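Local atomic coordinates of DnaJ homolog subfamily C member 27-A (Xenopus laevis, PDB entry 6JMG), a protein that binds GTP as a Rab-family small GTPase that also carries a J domain, and is possibly involved in regulating the MEK/ERK pathway. Residues Arg16-Ser21 against Lys87-Val92; Gly54-His59 against Val67-Met72; Asp217-Leu222 against Thr266-Asn271; Val242-Asp247 against Glu255-Ala260. All coordinates share one frame; numbering follows the deposited sequence.

Contact 1 (Arg16-Ser21 against Lys87-Val92)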
loop_
_atom_site.group_PDB
_atom_site.type_symbol
_atom_site.label_atom_id
_atom_site.label_comp_id
_atom_site.label_asym_id
_atom_site.label_seq_id
_atom_site.Cartn_x
_atom_site.Cartn_y
_atom_site.Cartn_z
ATOM N N ARG A 16 12.287 -15.504 0.568
ATOM C CA ARG A 16 11.561 -15.568 1.829
ATOM C C ARG A 16 10.766 -14.284 1.999
ATOM O O ARG A 16 11.348 -13.201 2.111
ATOM C CB ARG A 16 12.520 -15.796 2.998
ATOM C CG ARG A 16 13.605 -16.828 2.649
ATOM C CD ARG A 16 14.722 -16.948 3.682
ATOM N NE ARG A 16 14.572 -18.145 4.502
ATOM C CZ ARG A 16 14.957 -19.361 4.124
ATOM N NH1 ARG A 16 15.510 -19.547 2.931
ATOM N NH2 ARG A 16 14.779 -20.396 4.937
ATOM N N ILE A 17 9.436 -14.408 2.045
ATOM C CA ILE A 17 8.541 -13.257 2.099
ATOM C C ILE A 17 7.573 -13.454 3.253
ATOM O O ILE A 17 7.424 -14.549 3.798
ATOM C CB ILE A 17 7.759 -13.034 0.784
ATOM C CG1 ILE A 17 6.679 -14.109 0.601
ATOM C CG2 ILE A 17 8.682 -13.062 -0.421
ATOM C CD1 ILE A 17 5.805 -13.888 -0.632
ATOM N N LYS A 18 6.916 -12.355 3.609
ATOM C CA LYS A 18 5.971 -12.251 4.709
ATOM C C LYS A 18 4.640 -11.712 4.177
ATOM O O LYS A 18 4.612 -10.691 3.483
ATOM C CB LYS A 18 6.535 -11.330 5.793
ATOM C CG LYS A 18 5.519 -10.927 6.851
ATOM C CD LYS A 18 6.091 -9.897 7.834
ATOM C CE LYS A 18 5.265 -9.838 9.100
ATOM N NZ LYS A 18 4.898 -8.442 9.384
ATOM N N VAL A 19 3.548 -12.409 4.481
ATOM C CA VAL A 19 2.204 -12.080 4.012
ATOM C C VAL A 19 1.297 -11.955 5.230
ATOM O O VAL A 19 1.360 -12.786 6.148
ATOM C CB VAL A 19 1.664 -13.154 3.042
ATOM C CG1 VAL A 19 0.218 -12.906 2.743
ATOM C CG2 VAL A 19 2.502 -13.218 1.749
ATOM N N ILE A 20 0.492 -10.907 5.282
ATOM C CA ILE A 20 -0.495 -10.786 6.341
ATOM C C ILE A 20 -1.880 -10.638 5.732
ATOM O O ILE A 20 -2.042 -10.288 4.559
ATOM C CB ILE A 20 -0.190 -9.610 7.274
ATOM C CG1 ILE A 20 -0.361 -8.301 6.535
ATOM C CG2 ILE A 20 1.228 -9.725 7.840
ATOM C CD1 ILE A 20 -0.305 -7.124 7.485
ATOM N N SER A 21 -2.890 -10.886 6.561
ATOM C CA SER A 21 -4.290 -10.709 6.190
ATOM C C SER A 21 -4.931 -9.634 7.057
ATOM O O SER A 21 -4.718 -9.595 8.272
ATOM C CB SER A 21 -5.058 -12.015 6.378
ATOM O OG SER A 21 -5.088 -12.341 7.766
ATOM N N LYS A 87 5.085 -4.683 10.494
ATOM C CA LYS A 87 6.379 -4.288 9.954
ATOM C C LYS A 87 6.968 -5.358 9.032
ATOM O O LYS A 87 6.747 -6.558 9.199
ATOM C CB LYS A 87 7.368 -3.970 11.076
ATOM C CG LYS A 87 7.168 -4.746 12.368
ATOM C CD LYS A 87 8.162 -4.293 13.454
ATOM C CE LYS A 87 8.147 -5.225 14.665
ATOM N NZ LYS A 87 7.261 -4.685 15.734
ATOM N N ASP A 88 7.761 -4.897 8.068
ATOM C CA ASP A 88 8.492 -5.755 7.137
ATOM C C ASP A 88 7.547 -6.688 6.384
ATOM O O ASP A 88 7.785 -7.882 6.244
ATOM C CB ASP A 88 9.588 -6.535 7.874
ATOM C CG ASP A 88 10.344 -7.486 6.969
ATOM O OD1 ASP A 88 10.876 -7.034 5.925
ATOM O OD2 ASP A 88 10.377 -8.696 7.291
ATOM N N THR A 89 6.472 -6.120 5.866
ATOM C CA THR A 89 5.489 -6.885 5.113
ATOM C C THR A 89 5.665 -6.688 3.616
ATOM O O THR A 89 5.822 -5.559 3.146
ATOM C CB THR A 89 4.091 -6.466 5.532
ATOM O OG1 THR A 89 3.932 -6.760 6.921
ATOM C CG2 THR A 89 3.043 -7.202 4.711
ATOM N N GLN A 90 5.608 -7.791 2.867
ATOM C CA GLN A 90 5.714 -7.735 1.413
ATOM C C GLN A 90 4.373 -7.845 0.700
ATOM O O GLN A 90 4.200 -7.237 -0.363
ATOM C CB GLN A 90 6.595 -8.868 0.893
ATOM C CG GLN A 90 8.091 -8.731 1.136
ATOM C CD GLN A 90 8.471 -8.924 2.578
ATOM O OE1 GLN A 90 8.463 -10.043 3.086
ATOM N NE2 GLN A 90 8.812 -7.833 3.252
ATOM N N GLY A 91 3.422 -8.579 1.264
ATOM C CA GLY A 91 2.107 -8.713 0.665
ATOM C C GLY A 91 1.024 -8.658 1.733
ATOM O O GLY A 91 1.226 -9.119 2.855
ATOM N N VAL A 92 -0.127 -8.105 1.344
ATOM C CA VAL A 92 -1.300 -7.990 2.213
ATOM C C VAL A 92 -2.518 -8.556 1.497
ATOM O O VAL A 92 -2.807 -8.178 0.354
ATOM C CB VAL A 92 -1.583 -6.530 2.595
ATOM C CG1 VAL A 92 -2.971 -6.425 3.233
ATOM C CG2 VAL A 92 -0.497 -5.991 3.505
#

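Contact 2 (Gly54-His59 against Val67-Met72)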
loop_
_atom_site.group_PDB
_atom_site.type_symbol
_atom_site.label_atom_id
_atom_site.label_comp_id
_atom_site.label_asym_id
_atom_site.label_seq_id
_atom_site.Cartn_x
_atom_site.Cartn_y
_atom_site.Cartn_z
ATOM N N GLY A 54 1.872 -19.350 9.991
ATOM C CA GLY A 54 2.154 -20.562 9.259
ATOM C C GLY A 54 3.114 -20.262 8.134
ATOM O O GLY A 54 3.322 -19.107 7.753
ATOM N N VAL A 55 3.730 -21.319 7.644
ATOM C CA VAL A 55 4.623 -21.232 6.507
ATOM C C VAL A 55 4.065 -22.113 5.407
ATOM O O VAL A 55 3.656 -23.253 5.660
ATOM C CB VAL A 55 6.054 -21.637 6.896
ATOM C CG1 VAL A 55 6.939 -21.759 5.656
ATOM C CG2 VAL A 55 6.609 -20.589 7.878
ATOM N N THR A 56 4.031 -21.574 4.197
ATOM C CA THR A 56 3.689 -22.338 3.013
ATOM C C THR A 56 4.796 -22.137 1.986
ATOM O O THR A 56 5.626 -21.230 2.101
ATOM C CB THR A 56 2.321 -21.916 2.458
ATOM O OG1 THR A 56 1.976 -22.744 1.339
ATOM C CG2 THR A 56 2.347 -20.464 2.027
ATOM N N LYS A 57 4.805 -22.991 0.976
ATOM C CA LYS A 57 5.780 -22.916 -0.102
ATOM C C LYS A 57 5.037 -22.826 -1.434
ATOM O O LYS A 57 4.041 -23.527 -1.651
ATOM C CB LYS A 57 6.720 -24.134 -0.045
ATOM C CG LYS A 57 7.710 -24.289 -1.187
ATOM C CD LYS A 57 7.390 -25.579 -1.975
ATOM C CE LYS A 57 8.014 -25.588 -3.374
ATOM N NZ LYS A 57 7.145 -26.194 -4.438
ATOM N N VAL A 58 5.500 -21.932 -2.315
ATOM C CA VAL A 58 4.913 -21.759 -3.642
ATOM C C VAL A 58 6.031 -21.596 -4.663
ATOM O O VAL A 58 7.146 -21.182 -4.330
ATOM C CB VAL A 58 3.947 -20.563 -3.715
ATOM C CG1 VAL A 58 2.829 -20.725 -2.709
ATOM C CG2 VAL A 58 4.692 -19.236 -3.525
ATOM N N HIS A 59 5.730 -21.971 -5.913
ATOM C CA HIS A 59 6.633 -21.823 -7.059
ATOM C C HIS A 59 5.979 -20.927 -8.106
ATOM O O HIS A 59 5.123 -21.389 -8.867
ATOM C CB HIS A 59 6.967 -23.183 -7.659
ATOM C CG HIS A 59 8.088 -23.149 -8.652
ATOM N ND1 HIS A 59 9.365 -22.749 -8.318
ATOM C CD2 HIS A 59 8.125 -23.463 -9.969
ATOM C CE1 HIS A 59 10.141 -22.822 -9.386
ATOM N NE2 HIS A 59 9.412 -23.249 -10.401
ATOM N N VAL A 67 6.825 -18.615 2.150
ATOM C CA VAL A 67 5.868 -17.572 2.507
ATOM C C VAL A 67 5.537 -17.695 3.984
ATOM O O VAL A 67 4.973 -18.703 4.422
ATOM C CB VAL A 67 4.589 -17.666 1.665
ATOM C CG1 VAL A 67 3.706 -16.503 1.967
ATOM C CG2 VAL A 67 4.922 -17.742 0.189
ATOM N N ASN A 68 5.885 -16.675 4.748
ATOM C CA ASN A 68 5.472 -16.565 6.137
ATOM C C ASN A 68 4.136 -15.845 6.197
ATOM O O ASN A 68 4.050 -14.660 5.861
ATOM C CB ASN A 68 6.515 -15.809 6.955
ATOM C CG ASN A 68 7.842 -16.531 7.018
ATOM O OD1 ASN A 68 8.022 -17.463 7.806
ATOM N ND2 ASN A 68 8.776 -16.112 6.181
ATOM N N ILE A 69 3.105 -16.543 6.648
ATOM C CA ILE A 69 1.761 -15.996 6.699
ATOM C C ILE A 69 1.417 -15.686 8.148
ATOM O O ILE A 69 1.573 -16.542 9.026
ATOM C CB ILE A 69 0.742 -16.964 6.068
ATOM C CG1 ILE A 69 1.093 -17.213 4.594
ATOM C CG2 ILE A 69 -0.657 -16.380 6.127
ATOM C CD1 ILE A 69 0.094 -18.129 3.826
ATOM N N PHE A 70 0.995 -14.448 8.397
ATOM C CA PHE A 70 0.470 -13.991 9.682
ATOM C C PHE A 70 -0.989 -13.660 9.418
ATOM O O PHE A 70 -1.333 -12.531 9.059
ATOM C CB PHE A 70 1.244 -12.773 10.224
ATOM C CG PHE A 70 2.686 -13.063 10.504
ATOM C CD1 PHE A 70 3.581 -13.288 9.458
ATOM C CD2 PHE A 70 3.155 -13.125 11.808
ATOM C CE1 PHE A 70 4.920 -13.569 9.712
ATOM C CE2 PHE A 70 4.478 -13.392 12.068
ATOM C CZ PHE A 70 5.365 -13.619 11.018
ATOM N N ASP A 71 -1.841 -14.654 9.611
ATOM C CA ASP A 71 -3.274 -14.500 9.420
ATOM C C ASP A 71 -3.808 -13.778 10.645
ATOM O O ASP A 71 -3.743 -14.323 11.752
ATOM C CB ASP A 71 -3.901 -15.878 9.225
ATOM C CG ASP A 71 -5.417 -15.846 9.195
ATOM O OD1 ASP A 71 -6.007 -14.783 8.933
ATOM O OD2 ASP A 71 -6.022 -16.902 9.444
ATOM N N MET A 72 -4.291 -12.538 10.467
ATOM C CA MET A 72 -4.649 -11.710 11.616
ATOM C C MET A 72 -6.121 -11.863 11.960
ATOM O O MET A 72 -6.965 -12.104 11.094
ATOM C CB MET A 72 -4.358 -10.215 11.376
ATOM C CG MET A 72 -2.935 -9.839 10.877
ATOM S SD MET A 72 -2.505 -8.059 10.981
ATOM C CE MET A 72 -3.833 -7.291 10.190
#

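Contact 3 (Asp217-Leu222 against Thr266-Asn271)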
loop_
_atom_site.group_PDB
_atom_site.type_symbol
_atom_site.label_atom_id
_atom_site.label_comp_id
_atom_site.label_asym_id
_atom_site.label_seq_id
_atom_site.Cartn_x
_atom_site.Cartn_y
_atom_site.Cartn_z
ATOM N N ASP A 217 13.178 31.602 -7.435
ATOM C CA ASP A 217 13.203 31.857 -6.004
ATOM C C ASP A 217 12.901 30.553 -5.273
ATOM O O ASP A 217 11.961 29.842 -5.644
ATOM C CB ASP A 217 12.186 32.947 -5.640
ATOM C CG ASP A 217 12.201 33.298 -4.166
ATOM O OD1 ASP A 217 13.015 34.156 -3.760
ATOM O OD2 ASP A 217 11.382 32.722 -3.420
ATOM N N SER A 218 13.669 30.237 -4.222
ATOM C CA SER A 218 13.465 28.934 -3.604
ATOM C C SER A 218 12.284 28.926 -2.643
ATOM O O SER A 218 11.701 27.861 -2.402
ATOM C CB SER A 218 14.717 28.498 -2.828
ATOM O OG SER A 218 15.909 28.903 -3.476
ATOM N N TRP A 219 11.843 30.092 -2.177
ATOM C CA TRP A 219 10.620 30.134 -1.394
ATOM C C TRP A 219 9.446 29.730 -2.260
ATOM O O TRP A 219 8.674 28.828 -1.906
ATOM C CB TRP A 219 10.420 31.533 -0.803
ATOM C CG TRP A 219 11.311 31.840 0.397
ATOM C CD1 TRP A 219 11.139 31.398 1.689
ATOM C CD2 TRP A 219 12.492 32.655 0.413
ATOM N NE1 TRP A 219 12.137 31.882 2.494
ATOM C CE2 TRP A 219 12.979 32.660 1.740
ATOM C CE3 TRP A 219 13.186 33.378 -0.563
ATOM C CZ2 TRP A 219 14.130 33.364 2.114
ATOM C CZ3 TRP A 219 14.335 34.081 -0.187
ATOM C CH2 TRP A 219 14.793 34.066 1.140
ATOM N N ASP A 220 9.328 30.354 -3.432
ATOM C CA ASP A 220 8.193 30.056 -4.290
ATOM C C ASP A 220 8.314 28.673 -4.920
ATOM O O ASP A 220 7.296 28.073 -5.278
ATOM C CB ASP A 220 8.040 31.163 -5.341
ATOM C CG ASP A 220 7.816 32.543 -4.704
ATOM O OD1 ASP A 220 7.186 32.598 -3.617
ATOM O OD2 ASP A 220 8.268 33.566 -5.279
ATOM N N MET A 221 9.531 28.137 -5.025
ATOM C CA MET A 221 9.702 26.813 -5.613
ATOM C C MET A 221 9.027 25.733 -4.778
ATOM O O MET A 221 8.451 24.791 -5.330
ATOM C CB MET A 221 11.180 26.500 -5.772
ATOM C CG MET A 221 11.526 26.062 -7.154
ATOM S SD MET A 221 13.211 25.502 -7.244
ATOM C CE MET A 221 14.099 27.038 -7.577
ATOM N N LEU A 222 9.069 25.854 -3.450
ATOM C CA LEU A 222 8.383 24.901 -2.582
ATOM C C LEU A 222 7.011 25.385 -2.126
ATOM O O LEU A 222 6.311 24.640 -1.429
ATOM C CB LEU A 222 9.227 24.576 -1.343
ATOM C CG LEU A 222 10.698 24.146 -1.442
ATOM C CD1 LEU A 222 11.277 24.128 -0.056
ATOM C CD2 LEU A 222 10.864 22.781 -2.088
ATOM N N THR A 266 17.453 23.021 0.817
ATOM C CA THR A 266 18.635 23.268 1.627
ATOM C C THR A 266 18.992 24.747 1.614
ATOM O O THR A 266 19.510 25.267 2.606
ATOM C CB THR A 266 19.796 22.328 1.200
ATOM O OG1 THR A 266 20.585 22.883 0.153
ATOM C CG2 THR A 266 19.266 20.963 0.742
ATOM N N ALA A 267 18.621 25.471 0.563
ATOM C CA ALA A 267 18.842 26.913 0.581
ATOM C C ALA A 267 18.052 27.560 1.711
ATOM O O ALA A 267 18.590 28.361 2.483
ATOM C CB ALA A 267 18.460 27.527 -0.765
ATOM N N LEU A 268 16.778 27.197 1.846
ATOM C CA LEU A 268 15.967 27.746 2.922
ATOM C C LEU A 268 16.451 27.278 4.294
ATOM O O LEU A 268 16.644 28.098 5.201
ATOM C CB LEU A 268 14.506 27.364 2.709
ATOM C CG LEU A 268 13.906 27.788 1.373
ATOM C CD1 LEU A 268 12.493 27.286 1.309
ATOM C CD2 LEU A 268 13.953 29.309 1.172
ATOM N N LEU A 269 16.648 25.960 4.468
ATOM C CA LEU A 269 17.133 25.437 5.750
ATOM C C LEU A 269 18.467 26.038 6.153
ATOM O O LEU A 269 18.754 26.162 7.348
ATOM C CB LEU A 269 17.280 23.916 5.707
ATOM C CG LEU A 269 15.949 23.161 5.716
ATOM C CD1 LEU A 269 16.205 21.772 6.219
ATOM C CD2 LEU A 269 14.982 23.875 6.605
ATOM N N LYS A 270 19.300 26.406 5.186
ATOM C CA LYS A 270 20.575 27.000 5.548
ATOM C C LYS A 270 20.385 28.398 6.115
ATOM O O LYS A 270 21.003 28.757 7.127
ATOM C CB LYS A 270 21.495 27.037 4.331
ATOM C CG LYS A 270 22.750 27.890 4.517
ATOM C CD LYS A 270 23.699 27.755 3.331
ATOM C CE LYS A 270 23.496 28.887 2.328
ATOM N NZ LYS A 270 24.612 28.942 1.339
ATOM N N ASN A 271 19.489 29.181 5.512
ATOM C CA ASN A 271 19.342 30.566 5.937
ATOM C C ASN A 271 18.505 30.676 7.194
ATOM O O ASN A 271 18.784 31.535 8.040
ATOM C CB ASN A 271 18.774 31.403 4.797
ATOM C CG ASN A 271 19.765 31.531 3.644
ATOM O OD1 ASN A 271 19.566 30.965 2.566
ATOM N ND2 ASN A 271 20.864 32.244 3.886
#

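Contact 4 (Val242-Asp247 against Glu255-Ala260)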
loop_
_atom_site.group_PDB
_atom_site.type_symbol
_atom_site.label_atom_id
_atom_site.label_comp_id
_atom_site.label_asym_id
_atom_site.label_seq_id
_atom_site.Cartn_x
_atom_site.Cartn_y
_atom_site.Cartn_z
ATOM N N VAL A 242 7.613 13.288 -3.171
ATOM C CA VAL A 242 6.823 12.126 -3.594
ATOM C C VAL A 242 6.223 12.363 -4.973
ATOM O O VAL A 242 6.008 11.418 -5.738
ATOM C CB VAL A 242 5.734 11.757 -2.570
ATOM C CG1 VAL A 242 6.306 11.750 -1.170
ATOM C CG2 VAL A 242 4.545 12.682 -2.687
ATOM N N LEU A 243 5.956 13.622 -5.315
ATOM C CA LEU A 243 5.335 13.922 -6.593
ATOM C C LEU A 243 6.333 13.773 -7.735
ATOM O O LEU A 243 5.999 13.221 -8.788
ATOM C CB LEU A 243 4.753 15.343 -6.552
ATOM C CG LEU A 243 3.893 15.826 -7.723
ATOM C CD1 LEU A 243 2.620 14.985 -7.862
ATOM C CD2 LEU A 243 3.547 17.293 -7.529
ATOM N N LEU A 244 7.581 14.189 -7.521
ATOM C CA LEU A 244 8.510 14.420 -8.617
ATOM C C LEU A 244 9.695 13.471 -8.673
ATOM O O LEU A 244 10.510 13.588 -9.595
ATOM C CB LEU A 244 9.054 15.837 -8.538
ATOM C CG LEU A 244 8.026 16.931 -8.638
ATOM C CD1 LEU A 244 8.752 18.224 -8.475
ATOM C CD2 LEU A 244 7.341 16.852 -9.973
ATOM N N HIS A 245 9.838 12.563 -7.728
ATOM C CA HIS A 245 11.040 11.755 -7.707
ATOM C C HIS A 245 11.128 10.985 -9.045
ATOM O O HIS A 245 10.116 10.481 -9.502
ATOM C CB HIS A 245 11.042 10.791 -6.530
ATOM C CG HIS A 245 12.357 10.105 -6.336
ATOM N ND1 HIS A 245 12.804 9.114 -7.183
ATOM C CD2 HIS A 245 13.340 10.297 -5.425
ATOM C CE1 HIS A 245 13.999 8.712 -6.789
ATOM N NE2 HIS A 245 14.340 9.406 -5.721
ATOM N N PRO A 246 12.305 10.999 -9.681
ATOM C CA PRO A 246 12.385 10.365 -11.031
ATOM C C PRO A 246 12.106 8.866 -11.040
ATOM O O PRO A 246 11.831 8.318 -12.116
ATOM C CB PRO A 246 13.836 10.655 -11.459
ATOM C CG PRO A 246 14.394 11.625 -10.467
ATOM C CD PRO A 246 13.567 11.569 -9.233
ATOM N N ASP A 247 12.178 8.189 -9.888
ATOM C CA ASP A 247 11.766 6.791 -9.802
ATOM C C ASP A 247 10.255 6.653 -9.980
ATOM O O ASP A 247 9.778 5.738 -10.660
ATOM C CB ASP A 247 12.163 6.211 -8.445
ATOM C CG ASP A 247 13.601 5.744 -8.386
ATOM O OD1 ASP A 247 14.335 5.858 -9.393
ATOM O OD2 ASP A 247 13.991 5.263 -7.299
ATOM N N GLU A 255 13.703 14.673 -13.138
ATOM C CA GLU A 255 14.959 14.619 -12.404
ATOM C C GLU A 255 15.484 16.019 -12.110
ATOM O O GLU A 255 15.948 16.289 -10.996
ATOM C CB GLU A 255 15.976 13.790 -13.174
ATOM C CG GLU A 255 17.336 13.749 -12.553
ATOM C CD GLU A 255 18.384 13.186 -13.501
ATOM O OE1 GLU A 255 19.534 13.705 -13.497
ATOM O OE2 GLU A 255 18.048 12.226 -14.241
ATOM N N ASP A 256 15.400 16.939 -13.078
ATOM C CA ASP A 256 15.907 18.287 -12.817
ATOM C C ASP A 256 14.991 19.023 -11.852
ATOM O O ASP A 256 15.455 19.787 -10.996
ATOM C CB ASP A 256 16.057 19.083 -14.112
ATOM C CG ASP A 256 16.855 18.343 -15.158
ATOM O OD1 ASP A 256 18.058 18.091 -14.924
ATOM O OD2 ASP A 256 16.268 18.013 -16.214
ATOM N N ALA A 257 13.687 18.791 -11.972
ATOM C CA ALA A 257 12.751 19.378 -11.029
ATOM C C ALA A 257 12.993 18.855 -9.624
ATOM O O ALA A 257 13.002 19.629 -8.656
ATOM C CB ALA A 257 11.327 19.074 -11.469
ATOM N N PHE A 258 13.205 17.542 -9.491
ATOM C CA PHE A 258 13.523 16.990 -8.183
ATOM C C PHE A 258 14.805 17.597 -7.620
ATOM O O PHE A 258 14.825 18.096 -6.492
ATOM C CB PHE A 258 13.656 15.487 -8.267
ATOM C CG PHE A 258 13.988 14.861 -6.956
ATOM C CD1 PHE A 258 13.082 14.918 -5.901
ATOM C CD2 PHE A 258 15.198 14.238 -6.762
ATOM C CE1 PHE A 258 13.369 14.344 -4.705
ATOM C CE2 PHE A 258 15.500 13.665 -5.537
ATOM C CZ PHE A 258 14.587 13.716 -4.515
ATOM N N LYS A 259 15.875 17.610 -8.419
ATOM C CA LYS A 259 17.120 18.233 -7.987
ATOM C C LYS A 259 16.896 19.684 -7.562
ATOM O O LYS A 259 17.500 20.158 -6.586
ATOM C CB LYS A 259 18.154 18.147 -9.115
ATOM C CG LYS A 259 19.508 18.765 -8.774
ATOM C CD LYS A 259 20.487 18.717 -9.954
ATOM C CE LYS A 259 20.330 17.428 -10.778
ATOM N NZ LYS A 259 21.596 16.985 -11.463
ATOM N N ALA A 260 16.020 20.404 -8.268
ATOM C CA ALA A 260 15.800 21.805 -7.933
ATOM C C ALA A 260 15.090 21.930 -6.598
ATOM O O ALA A 260 15.424 22.796 -5.778
ATOM C CB ALA A 260 14.999 22.492 -9.036
#

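Contact 1 (Arg16-Ser21 against Lys87-Val92)
Val-19 pairs with Gly-91 and Ile-20 with Val-92 in parallel register, joining two inner strands of the central sheet of the Ras-type P-loop GTPase fold. Among the backbone bonds, Ile-20 N donates to Gly-91 O (3.1 Å). Lys-18 O takes two donors, Gln-90 N at 3.1 Å and Gly-91 N at 3.3 Å. The Gln-90 side chain extends this pairing: a bend at chi2 (72°) brings CD toward strand 15-22, and OE1 accepts from Lys-18 N at 2.8 Å, the donor tilted 28° from the amide plane; NE2 bonds only weakly to Asp-88. In apolar contact, Ile-20 and Val-92 run alongside one another, both touched by Met-114 of helix 107-117, and Thr-89 crosses Ile-20 at about a right angle. The aliphatic part of Lys-18 runs past Asp-88 O, CD lying 3.1 Å from it; its NZ is modelled near Lys-87 O and Thr-89 OG1 and in a cation-pi contact with Phe-70, but that placement is doubtful. Thr-89 OG1 is bonded to Tyr-86 O. An alanine at Lys-18 would probably open a gap where CD packs on Asp-88 O and leave Phe-70 without its cationic neighbour. A CA-H...O contact links Val-19 CA to Gly-91 O at 3.3 Å.

Contact 2 (Gly54-His59 against Val67-Met72)
Thr-56 and Val-67 run alongside one another in the same sense, with Thr-56 CG2 3.6 Å from Val-67 CB. With OG1 anti to the backbone N (chi1 -176°), the methyl of Thr-56 takes the place between the backbone N and the carbonyl carbon, where it also meets CD1 of the obliquely set Ile-69 at 3.7 Å. Val-58 approaches Val-67 aslant as well, their CG2 methyls 4.0 Å apart. The other face carries a mixed pair: Val-55 and Asn-68 stand alongside each other, Val-55 CG2 3.4 Å from Asn-68 OD1. That amide is held elsewhere, OD1 by Tyr-53 OH and ND2 by Ile-17 O, which fixes its rotation.

The antiparallel register of a beta hairpin puts Thr-56, Val-67 and Ile-69 on one face and Val-55 and Asn-68 on the other. Gly-54 with Ile-69 and Thr-56 with Val-67 are hydrogen-bonded pairs, Ile-69 N reaching Gly-54 O at 2.8 Å and Val-67 N reaching Thr-56 O at 2.9 Å; Val-55 with Asn-68 is a non-hydrogen-bonded pair. The second strand ends at Asp-71 and Met-72, which probably belong to the GTP-binding site, as in related GTPases.

Strand 51-60 is outermost in the sheet within this chain, whereas Val-67 also packs on Ile-17 and Val-19 of strand 15-22. Helix 29-38 meets Ile-69 through Ile-33 and Cys-37, and Tyr-179 of helix 171-187 touches Val-58 and Val-67.

Contact 3 (Asp217-Leu222 against Thr266-Asn271)
Within 266-271, Ala-267 is the first residue to touch 217-222, its CB lying 4.0 Å from Ser-218 OG. The next residue, Leu-268, carries most of the contact, and its two methyls divide the work. CD2 sits over one face of the Trp-219 indole, 3.4 Å from the centroid of the five-membered ring and only 9° off its normal, a CH-pi contact. CD1 turns instead to Leu-222, meeting Leu-222 CD1 at 3.6 Å as the two side chains pass one another in opposite senses, and it also lies against the carbonyl of Ser-218. Leu-269, one residue on, faces helix 230-244 instead.

The indole is presented by a CG anti to the carbonyl carbon (chi1 -76°), with Asp-217 CG in plane at its edge, and the side chain also touches Pro-226. Asp-217 is the N-cap of the short helix: OD2 accepts from Asp-220 N at 3.1 Å through its anti lone pair, and weakly from Trp-219 N. An alanine at Trp-219 would probably open a gap over Leu-268 CD2 and leave Pro-226 without its aromatic neighbour.

In the J domain the short first helix packs across the long third one in this way; the segment axes here approach to 10.0 Å at 123°. Helix 230-244 closes the core, Val-233 reaching Leu-268 and Leu-240 reaching Leu-222, while Val-261 and Ala-264 of helix 254-278 touch Leu-222 and Ser-218.

Contact 4 (Val242-Asp247 against Glu255-Ala260)
His-245 directs an edge of its imidazole at one face of Phe-258, an edge-to-face pair with centroids 4.9 Å apart and planes at 54°. Its CD2 does the touching, 3.8 Å from Phe-258 CZ and offset toward the rim of the benzene ring. Pro-246 follows: its CD lies 4.0 Å from Phe-258 CD2, the two side chains crossing at about a right angle, and its CG meets Glu-255 CA at 3.6 Å. Deeper in, Leu-244 CD1 packs on Ala-257 CB at 4.0 Å, while Phe-258 CB rests near the carbonyl oxygen of Leu-244.

His-245, Pro-246 and Asp-247 form the His-Pro-Asp signature of J domains, at the start of the loop between helices 230-244 and 254-278, helices II and III of a J domain; in J proteins generally this tripeptide is needed to stimulate the ATPase of Hsp70 partners. The contact packs the end of helix 230-244 and the start of that loop against the first turns of helix 254-278.

Within the tripeptide, Asp-247 N donates to His-245 ND1 at 2.9 Å and 161°, the donor close to the ring plane, which probably restrains the imidazole from turning. Pro-246 CD lies over one face of the same ring, offset toward its rim. The side chain of Phe-258 also touches Tyr-237 and Ala-241 of helix 230-244. Behind Leu-244 stand Ile-209 and Ile-212 of helix 203-213.

Overall arrangement
From the N terminus, strand 15-22 opens contact 1, which closes only at 87-92, some 65 residues later. Contact 2 falls wholly within that loop and closes the much shorter hairpin turn between 54-59 and 67-72. The two touch through the shared sheet, where the backbone of Asn-68 probably bonds to Ile-17 O and Val-19 N. The chain then completes the GTPase part and continues through helix 203-213 to helix 218-222, where contact 3 opens. It ties 217-222 to 266-271, and contact 4, between 242-247 and 255-260, lies within its span; both use helix 254-278. No loops cross. Contacts 1 and 3 have centres about 39 Å apart.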